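Local coordinates for RagB/SusD family nutrient uptake outer membrane protein (Bacteroides thetaiotaomicron, PDB 7KV2), which probably binds beta-glucans at the outer surface of the bacterial outer membrane, as a SusD-like partner in glycan uptake, at residues L217-M222 and R401-S406; K242-I247 and L409-E414. One frame throughout, in Å; residues are numbered along the deposited sequence.

In the fold
Both contacts are buried, their centres 11 Å apart on the same side of the chain's centre. In interaction 1, segment 401-406 runs from strand 400-404 into the start of helix 405-417, and its touching residues lie on the strand; interaction 2 uses the middle of that helix. Their other partners, helices 217-231 and 237-249, follow each other in the chain, and M222 and M244 meet sulfur to sulfur, SD to SD at 3.6 Å. Interaction 1, nearer the chain's centre, is an aromatic face under a methionine, with a sodium site at its margin. Interaction 2, farther out at about 19 Å from that centre, is helix against helix, with a methyl contact and one weak amide-to-sulfur bond.

Interaction 1: residues L217-M222 and R401-S406; sequences LAMVYM and RIYRYS. With NA (sodium ion), chain G.
M222 and Y403 meet where the axis of helix 217-222 runs nearly perpendicular to that of strand 401-404, at 89°, with 9.5 Å between the axes at closest approach. No hydrogen bond crosses, and the contact rests on the flat of one ring. M222 CB stands almost centrally over the Y403 ring, 3.5 Å from its centroid and 10° off the normal, a CH-pi contact; I402 CG2 covers the opposite face, so the ring is clamped between helix and strand. Y403 CG lies anti to its own carbonyl carbon (chi1 -61°), which lays the ring alongside the helix while M222 runs past it the other way. The M222 chain then bends at chi2 and chi3, bringing CE back to 4.1 Å from the carbonyl oxygen of R404. M219 adds a looser apolar touch, its CG 4.4 Å from Y403 CD2. I402 and Y403 both face F275 on strand 273-277, forming a classic beta bulge in the two-stranded antiparallel sheet, which here packs against a helix of the TPR-like helical scaffold of the SusD family. Beyond the ring, Y403 OH hydrogen-bonds to E226, farther along the same helix as M222. With an alanine here, M222 CB would probably lose the aromatic surface it rests on, a gap would open between helix and bulge, and E226 would lose its hydroxyl partner. The CB of R404 points away from helix 217-222, and its guanidinium salt-bridges E272, E456 and E460. One residue on from R404, Y405 binds the sodium ion through its OH at 2.8 Å; a water and the carbonyl oxygens of I248, S250 and Y253 complete the ligands.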
ATOM      1  N   LEU A 217       5.751 -14.912   9.314  1.00 24.77           N
ATOM      2  CA  LEU A 217       4.901 -14.740  10.504  1.00 23.53           C
ATOM      3  C   LEU A 217       4.710 -13.238  10.750  1.00 23.02           C
ATOM      4  O   LEU A 217       3.604 -12.848  11.053  1.00 21.12           O
ATOM      5  CB  LEU A 217       5.514 -15.446  11.714  1.00 25.90           C
ATOM      6  CG  LEU A 217       4.613 -15.467  12.956  1.00 26.64           C
ATOM      7  CD1 LEU A 217       3.308 -16.184  12.692  1.00 27.88           C
ATOM      8  CD2 LEU A 217       5.347 -16.100  14.127  1.00 30.56           C
ATOM      9  N   ALA A 218       5.765 -12.415  10.658  1.00 19.87           N
ATOM     10  CA  ALA A 218       5.648 -10.973  10.982  1.00 18.00           C
ATOM     11  C   ALA A 218       4.678 -10.321   9.999  1.00 19.40           C
ATOM     12  O   ALA A 218       3.882  -9.454  10.444  1.00 19.12           O
ATOM     13  CB  ALA A 218       6.988 -10.295  10.977  1.00 17.54           C
ATOM     14  N   MET A 219       4.717 -10.730   8.734  1.00 18.72           N
ATOM     15  CA  MET A 219       3.793 -10.169   7.716  1.00 21.43           C
ATOM     16  C   MET A 219       2.361 -10.553   8.115  1.00 20.65           C
ATOM     17  O   MET A 219       1.456  -9.716   8.108  1.00 18.83           O
ATOM     18  CB  MET A 219       4.149 -10.661   6.316  1.00 21.32           C
ATOM     19  CG  MET A 219       3.161 -10.233   5.267  1.00 23.01           C
ATOM     20  SD  MET A 219       1.834 -11.497   5.117  1.00 27.14           S
ATOM     21  CE  MET A 219       1.178 -11.060   3.512  1.00 29.71           C
ATOM     22  N   VAL A 220       2.168 -11.795   8.544  1.00 20.81           N
ATOM     23  CA  VAL A 220       0.801 -12.273   8.896  1.00 19.99           C
ATOM     24  C   VAL A 220       0.303 -11.519  10.130  1.00 20.30           C
ATOM     25  O   VAL A 220      -0.850 -11.119  10.143  1.00 23.49           O
ATOM     26  CB  VAL A 220       0.831 -13.805   9.111  1.00 21.13           C
ATOM     27  CG1 VAL A 220      -0.375 -14.322   9.881  1.00 22.86           C
ATOM     28  CG2 VAL A 220       0.957 -14.524   7.789  1.00 19.28           C
ATOM     29  N   TYR A 221       1.178 -11.294  11.105  1.00 22.09           N
ATOM     30  CA  TYR A 221       0.891 -10.546  12.351  1.00 21.43           C
ATOM     31  C   TYR A 221       0.429  -9.138  11.981  1.00 21.58           C
ATOM     32  O   TYR A 221      -0.550  -8.599  12.540  1.00 20.22           O
ATOM     33  CB  TYR A 221       2.124 -10.528  13.235  1.00 23.03           C
ATOM     34  CG  TYR A 221       2.335 -11.775  14.061  1.00 22.66           C
ATOM     35  CD1 TYR A 221       1.405 -12.815  14.114  1.00 25.70           C
ATOM     36  CD2 TYR A 221       3.468 -11.876  14.849  1.00 24.50           C
ATOM     37  CE1 TYR A 221       1.634 -13.942  14.903  1.00 24.68           C
ATOM     38  CE2 TYR A 221       3.682 -12.972  15.674  1.00 26.97           C
ATOM     39  CZ  TYR A 221       2.771 -14.015  15.687  1.00 27.41           C
ATOM     40  OH  TYR A 221       3.013 -15.070  16.544  1.00 29.25           O
ATOM     41  N   MET A 222       1.125  -8.524  11.044  1.00 19.30           N
ATOM     42  CA  MET A 222       0.775  -7.138  10.647  1.00 19.13           C
ATOM     43  C   MET A 222      -0.572  -7.120   9.904  1.00 18.64           C
ATOM     44  O   MET A 222      -1.345  -6.183  10.118  1.00 20.63           O
ATOM     45  CB  MET A 222       1.878  -6.504   9.803  1.00 19.99           C
ATOM     46  CG  MET A 222       3.154  -6.210  10.609  1.00 20.42           C
ATOM     47  SD  MET A 222       2.916  -5.048  11.974  1.00 20.62           S
ATOM     48  CE  MET A 222       2.873  -3.495  11.051  1.00 19.12           C
ATOM     49  N   ARG A 401       6.684  -0.525  -0.325  1.00 14.20           N
ATOM     50  CA  ARG A 401       6.751  -0.899   1.111  1.00 15.16           C
ATOM     51  C   ARG A 401       5.318  -1.108   1.635  1.00 15.01           C
ATOM     52  O   ARG A 401       4.510  -0.201   1.558  1.00 17.07           O
ATOM     53  CB  ARG A 401       7.501   0.167   1.894  1.00 16.19           C
ATOM     54  CG  ARG A 401       9.021   0.071   1.766  1.00 15.57           C
ATOM     55  CD  ARG A 401       9.536   0.391   0.362  1.00 14.92           C
ATOM     56  NE  ARG A 401      10.984   0.651   0.423  1.00 15.55           N
ATOM     57  CZ  ARG A 401      11.759   0.869  -0.637  1.00 15.05           C
ATOM     58  NH1 ARG A 401      11.260   0.828  -1.862  1.00 14.17           N
ATOM     59  NH2 ARG A 401      13.044   1.094  -0.457  1.00 15.16           N
ATOM     60  N   ILE A 402       5.002  -2.258   2.192  1.00 14.34           N
ATOM     61  CA  ILE A 402       3.645  -2.567   2.716  1.00 16.08           C
ATOM     62  C   ILE A 402       3.623  -2.389   4.242  1.00 17.41           C
ATOM     63  O   ILE A 402       2.848  -1.542   4.716  1.00 17.38           O
ATOM     64  CB  ILE A 402       3.217  -3.991   2.275  1.00 15.13           C
ATOM     65  CG1 ILE A 402       3.267  -4.167   0.754  1.00 16.36           C
ATOM     66  CG2 ILE A 402       1.850  -4.318   2.841  1.00 16.60           C
ATOM     67  CD1 ILE A 402       2.410  -3.155  -0.009  1.00 17.80           C
ATOM     68  N   TYR A 403       4.508  -3.105   4.970  1.00 15.40           N
ATOM     69  CA  TYR A 403       4.603  -3.067   6.452  1.00 16.00           C
ATOM     70  C   TYR A 403       6.025  -2.712   6.875  1.00 15.68           C
ATOM     71  O   TYR A 403       7.019  -3.393   6.450  1.00 15.68           O
ATOM     72  CB  TYR A 403       4.211  -4.392   7.096  1.00 16.20           C
ATOM     73  CG  TYR A 403       2.801  -4.774   6.792  1.00 16.33           C
ATOM     74  CD1 TYR A 403       1.747  -3.919   7.094  1.00 15.73           C
ATOM     75  CD2 TYR A 403       2.505  -6.037   6.295  1.00 17.67           C
ATOM     76  CE1 TYR A 403       0.423  -4.279   6.830  1.00 17.72           C
ATOM     77  CE2 TYR A 403       1.190  -6.403   6.059  1.00 17.21           C
ATOM     78  CZ  TYR A 403       0.148  -5.540   6.352  1.00 18.86           C
ATOM     79  OH  TYR A 403      -1.131  -5.923   6.025  1.00 21.32           O
ATOM     80  N   ARG A 404       6.106  -1.637   7.659  1.00 14.96           N
ATOM     81  CA  ARG A 404       7.377  -1.146   8.238  1.00 15.72           C
ATOM     82  C   ARG A 404       7.251  -1.234   9.754  1.00 16.42           C
ATOM     83  O   ARG A 404       6.144  -1.092  10.280  1.00 16.87           O
ATOM     84  CB  ARG A 404       7.680   0.282   7.817  1.00 15.29           C
ATOM     85  CG  ARG A 404       7.755   0.435   6.305  1.00 16.31           C
ATOM     86  CD  ARG A 404       8.381   1.727   5.830  1.00 16.74           C
ATOM     87  NE  ARG A 404       7.577   2.946   5.970  1.00 15.74           N
ATOM     88  CZ  ARG A 404       7.740   3.888   6.904  1.00 15.04           C
ATOM     89  NH1 ARG A 404       8.645   3.759   7.876  1.00 14.61           N
ATOM     90  NH2 ARG A 404       6.999   4.979   6.861  1.00 14.97           N
ATOM     91  N   TYR A 405       8.380  -1.390  10.419  1.00 16.45           N
ATOM     92  CA  TYR A 405       8.408  -1.565  11.884  1.00 17.09           C
ATOM     93  C   TYR A 405       7.829  -0.342  12.594  1.00 17.14           C
ATOM     94  O   TYR A 405       7.319  -0.499  13.674  1.00 16.19           O
ATOM     95  CB  TYR A 405       9.838  -1.809  12.327  1.00 17.33           C
ATOM     96  CG  TYR A 405      10.033  -2.136  13.786  1.00 17.91           C
ATOM     97  CD1 TYR A 405       9.645  -3.349  14.311  1.00 20.42           C
ATOM     98  CD2 TYR A 405      10.726  -1.271  14.609  1.00 17.65           C
ATOM     99  CE1 TYR A 405       9.923  -3.681  15.634  1.00 22.79           C
ATOM    100  CE2 TYR A 405      10.999  -1.576  15.929  1.00 18.49           C
ATOM    101  CZ  TYR A 405      10.607  -2.786  16.445  1.00 22.48           C
ATOM    102  OH  TYR A 405      10.939  -3.075  17.740  1.00 24.24           O
ATOM    103  N   SER A 406       7.920   0.871  12.053  1.00 18.07           N
ATOM    104  CA  SER A 406       7.267   2.034  12.712  1.00 17.87           C
ATOM    105  C   SER A 406       5.747   1.780  12.838  1.00 18.39           C
ATOM    106  O   SER A 406       5.129   2.245  13.811  1.00 16.72           O
ATOM    107  CB  SER A 406       7.591   3.299  11.992  1.00 18.60           C
ATOM    108  OG  SER A 406       7.083   3.260  10.681  1.00 16.71           O
TER
HETATM  109 NA    NA G 606      12.562  -5.352  17.511  1.00 31.31          NA
HETATM  110  O   HOH W   1      14.338  -4.524  18.606  1.00 34.50           O

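Interaction 2: residues K242-I247 and L409-E414; sequences KYMEEI and LLNAAE
M244 projects from helix 242-247 onto the N411-A412 side of helix 409-414, the two backbones coming closest at M244 and A412, whose CA atoms are 5.8 Å apart. Its CB meets the methyl of A412, CB to CB at 3.9 Å, and the small alanine lets the helices come this near. CG, held anti to the carbonyl carbon (chi1 -62°), moves on to N411, 4.0 Å from that residue's CB. A bend at chi2 turns SD across the asparagine, where it rests 3.8 Å from N411 CB and accepts a weak hydrogen bond from N411 ND2. That bond is long, 3.6 Å between ND2 and SD, but fairly straight, with an N-H...S angle of 166°. The pair thus joins two helices of the TPR-like SusD scaffold, through segments whose nearest ends are 162 residues apart, by a mixed apolar and sulfur contact. CE finally turns away from N411 and packs against helix 217-231, 3.5 Å from the carbonyl oxygen of Y221. The opposite end of the asparagine amide is engaged as well: N411 OD1 accepts a hydrogen bond from R453 of helix 446-456. With OD1 bonded to R453 and ND2 weakly to sulfur, the orientation of the amide is probably set. Y428 of helix 425-435 packs against A412, and its OH hydrogen-bonds to E245, so it spans the two helices.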
ATOM      1  N   LYS A 242      -0.291  -8.649  21.550  1.00 29.44           N
ATOM      2  CA  LYS A 242       0.701  -9.731  21.797  1.00 30.90           C
ATOM      3  C   LYS A 242       1.559  -9.977  20.524  1.00 25.30           C
ATOM      4  O   LYS A 242       2.789 -10.108  20.635  1.00 25.05           O
ATOM      5  CB  LYS A 242      -0.082 -10.955  22.273  1.00 33.39           C
ATOM      6  CG  LYS A 242       0.626 -12.291  22.211  1.00 39.90           C
ATOM      7  CD  LYS A 242      -0.340 -13.418  22.614  1.00 42.89           C
ATOM      8  CE  LYS A 242      -0.109 -14.724  21.897  1.00 48.44           C
ATOM      9  NZ  LYS A 242       0.851 -15.560  22.648  1.00 53.45           N
ATOM     10  N   TYR A 243       0.953  -9.991  19.344  1.00 26.92           N
ATOM     11  CA  TYR A 243       1.676 -10.192  18.046  1.00 26.25           C
ATOM     12  C   TYR A 243       2.623  -9.025  17.757  1.00 25.64           C
ATOM     13  O   TYR A 243       3.789  -9.270  17.337  1.00 24.68           O
ATOM     14  CB  TYR A 243       0.687 -10.440  16.912  1.00 25.48           C
ATOM     15  CG  TYR A 243      -0.096 -11.715  17.041  1.00 26.37           C
ATOM     16  CD1 TYR A 243       0.347 -12.789  17.811  1.00 29.84           C
ATOM     17  CD2 TYR A 243      -1.265 -11.868  16.336  1.00 28.46           C
ATOM     18  CE1 TYR A 243      -0.365 -13.979  17.872  1.00 28.14           C
ATOM     19  CE2 TYR A 243      -1.994 -13.042  16.400  1.00 31.27           C
ATOM     20  CZ  TYR A 243      -1.555 -14.089  17.185  1.00 31.58           C
ATOM     21  OH  TYR A 243      -2.308 -15.224  17.198  1.00 31.09           O
ATOM     22  N   MET A 244       2.169  -7.789  17.960  1.00 25.31           N
ATOM     23  CA  MET A 244       3.045  -6.605  17.805  1.00 25.36           C
ATOM     24  C   MET A 244       4.231  -6.738  18.771  1.00 26.58           C
ATOM     25  O   MET A 244       5.398  -6.508  18.375  1.00 23.55           O
ATOM     26  CB  MET A 244       2.255  -5.314  18.054  1.00 23.30           C
ATOM     27  CG  MET A 244       1.105  -5.069  17.076  1.00 23.43           C
ATOM     28  SD  MET A 244       1.579  -5.102  15.296  1.00 22.11           S
ATOM     29  CE  MET A 244       1.319  -6.836  14.919  1.00 23.57           C
ATOM     30  N   GLU A 245       3.976  -7.168  20.013  1.00 27.45           N
ATOM     31  CA  GLU A 245       5.043  -7.304  21.026  1.00 25.48           C
ATOM     32  C   GLU A 245       6.049  -8.368  20.584  1.00 24.09           C
ATOM     33  O   GLU A 245       7.231  -8.207  20.908  1.00 28.51           O
ATOM     34  CB  GLU A 245       4.417  -7.583  22.399  1.00 27.73           C
ATOM     35  CG  GLU A 245       3.664  -6.406  22.996  1.00 29.59           C
ATOM     36  CD  GLU A 245       4.498  -5.258  23.515  1.00 31.02           C
ATOM     37  OE1 GLU A 245       5.701  -5.184  23.180  1.00 32.28           O
ATOM     38  OE2 GLU A 245       3.936  -4.417  24.252  1.00 33.01           O
ATOM     39  N   GLU A 246       5.619  -9.430  19.902  1.00 27.03           N
ATOM     40  CA  GLU A 246       6.543 -10.496  19.429  1.00 25.74           C
ATOM     41  C   GLU A 246       7.507  -9.925  18.383  1.00 27.61           C
ATOM     42  O   GLU A 246       8.694 -10.220  18.451  1.00 23.88           O
ATOM     43  CB  GLU A 246       5.748 -11.658  18.845  1.00 28.63           C
ATOM     44  CG  GLU A 246       5.146 -12.539  19.916  1.00 31.76           C
ATOM     45  CD  GLU A 246       4.449 -13.768  19.381  1.00 34.07           C
ATOM     46  OE1 GLU A 246       4.823 -14.215  18.292  1.00 31.75           O
ATOM     47  OE2 GLU A 246       3.509 -14.257  20.053  1.00 40.17           O
ATOM     48  N   ILE A 247       6.998  -9.107  17.458  1.00 24.98           N
ATOM     49  CA  ILE A 247       7.844  -8.414  16.438  1.00 23.35           C
ATOM     50  C   ILE A 247       8.788  -7.463  17.164  1.00 21.32           C
ATOM     51  O   ILE A 247       9.987  -7.409  16.822  1.00 24.28           O
ATOM     52  CB  ILE A 247       6.971  -7.676  15.396  1.00 22.37           C
ATOM     53  CG1 ILE A 247       6.090  -8.635  14.606  1.00 23.71           C
ATOM     54  CG2 ILE A 247       7.871  -6.854  14.466  1.00 23.57           C
ATOM     55  CD1 ILE A 247       5.072  -7.979  13.718  1.00 23.48           C
ATOM     56  N   LEU A 409       5.269  -0.444  15.943  1.00 19.18           N
ATOM     57  CA  LEU A 409       5.392   0.371  17.177  1.00 19.40           C
ATOM     58  C   LEU A 409       4.119   1.209  17.391  1.00 20.90           C
ATOM     59  O   LEU A 409       3.601   1.250  18.540  1.00 23.46           O
ATOM     60  CB  LEU A 409       6.636   1.258  17.087  1.00 19.85           C
ATOM     61  CG  LEU A 409       8.010   0.579  17.189  1.00 20.84           C
ATOM     62  CD1 LEU A 409       9.104   1.554  16.810  1.00 22.23           C
ATOM     63  CD2 LEU A 409       8.291   0.022  18.574  1.00 21.33           C
ATOM     64  N   LEU A 410       3.613   1.861  16.349  1.00 19.41           N
ATOM     65  CA  LEU A 410       2.409   2.710  16.471  1.00 20.10           C
ATOM     66  C   LEU A 410       1.186   1.824  16.729  1.00 20.95           C
ATOM     67  O   LEU A 410       0.311   2.249  17.526  1.00 21.05           O
ATOM     68  CB  LEU A 410       2.301   3.580  15.223  1.00 19.20           C
ATOM     69  CG  LEU A 410       3.406   4.633  15.127  1.00 18.71           C
ATOM     70  CD1 LEU A 410       3.330   5.458  13.841  1.00 20.18           C
ATOM     71  CD2 LEU A 410       3.384   5.576  16.314  1.00 21.28           C
ATOM     72  N   ASN A 411       1.078   0.675  16.063  1.00 19.07           N
ATOM     73  CA  ASN A 411      -0.030  -0.302  16.307  1.00 20.46           C
ATOM     74  C   ASN A 411      -0.045  -0.691  17.805  1.00 24.50           C
ATOM     75  O   ASN A 411      -1.128  -0.633  18.438  1.00 23.84           O
ATOM     76  CB  ASN A 411       0.130  -1.582  15.485  1.00 20.35           C
ATOM     77  CG  ASN A 411      -0.268  -1.495  14.024  1.00 21.41           C
ATOM     78  OD1 ASN A 411      -0.784  -0.481  13.559  1.00 22.26           O
ATOM     79  ND2 ASN A 411      -0.052  -2.581  13.300  1.00 19.86           N
ATOM     80  N   ALA A 412       1.125  -1.062  18.357  1.00 22.64           N
ATOM     81  CA  ALA A 412       1.267  -1.458  19.781  1.00 23.49           C
ATOM     82  C   ALA A 412       0.887  -0.272  20.685  1.00 25.20           C
ATOM     83  O   ALA A 412       0.093  -0.450  21.593  1.00 26.21           O
ATOM     84  CB  ALA A 412       2.660  -1.960  20.054  1.00 22.62           C
ATOM     85  N   ALA A 413       1.436   0.924  20.466  1.00 25.84           N
ATOM     86  CA  ALA A 413       1.059   2.125  21.252  1.00 24.19           C
ATOM     87  C   ALA A 413      -0.475   2.272  21.249  1.00 27.25           C
ATOM     88  O   ALA A 413      -1.096   2.431  22.335  1.00 27.83           O
ATOM     89  CB  ALA A 413       1.738   3.348  20.694  1.00 23.74           C
ATOM     90  N   GLU A 414      -1.110   2.255  20.087  1.00 23.51           N
ATOM     91  CA  GLU A 414      -2.568   2.507  19.987  1.00 24.68           C
ATOM     92  C   GLU A 414      -3.326   1.417  20.754  1.00 28.75           C
ATOM     93  O   GLU A 414      -4.267   1.759  21.476  1.00 29.72           O
ATOM     94  CB  GLU A 414      -3.041   2.516  18.536  1.00 23.10           C
ATOM     95  CG  GLU A 414      -4.494   2.835  18.403  1.00 24.89           C
ATOM     96  CD  GLU A 414      -5.008   2.991  16.993  1.00 28.70           C
ATOM     97  OE1 GLU A 414      -4.163   3.204  16.072  1.00 24.84           O
ATOM     98  OE2 GLU A 414      -6.261   2.953  16.823  1.00 25.19           O
TER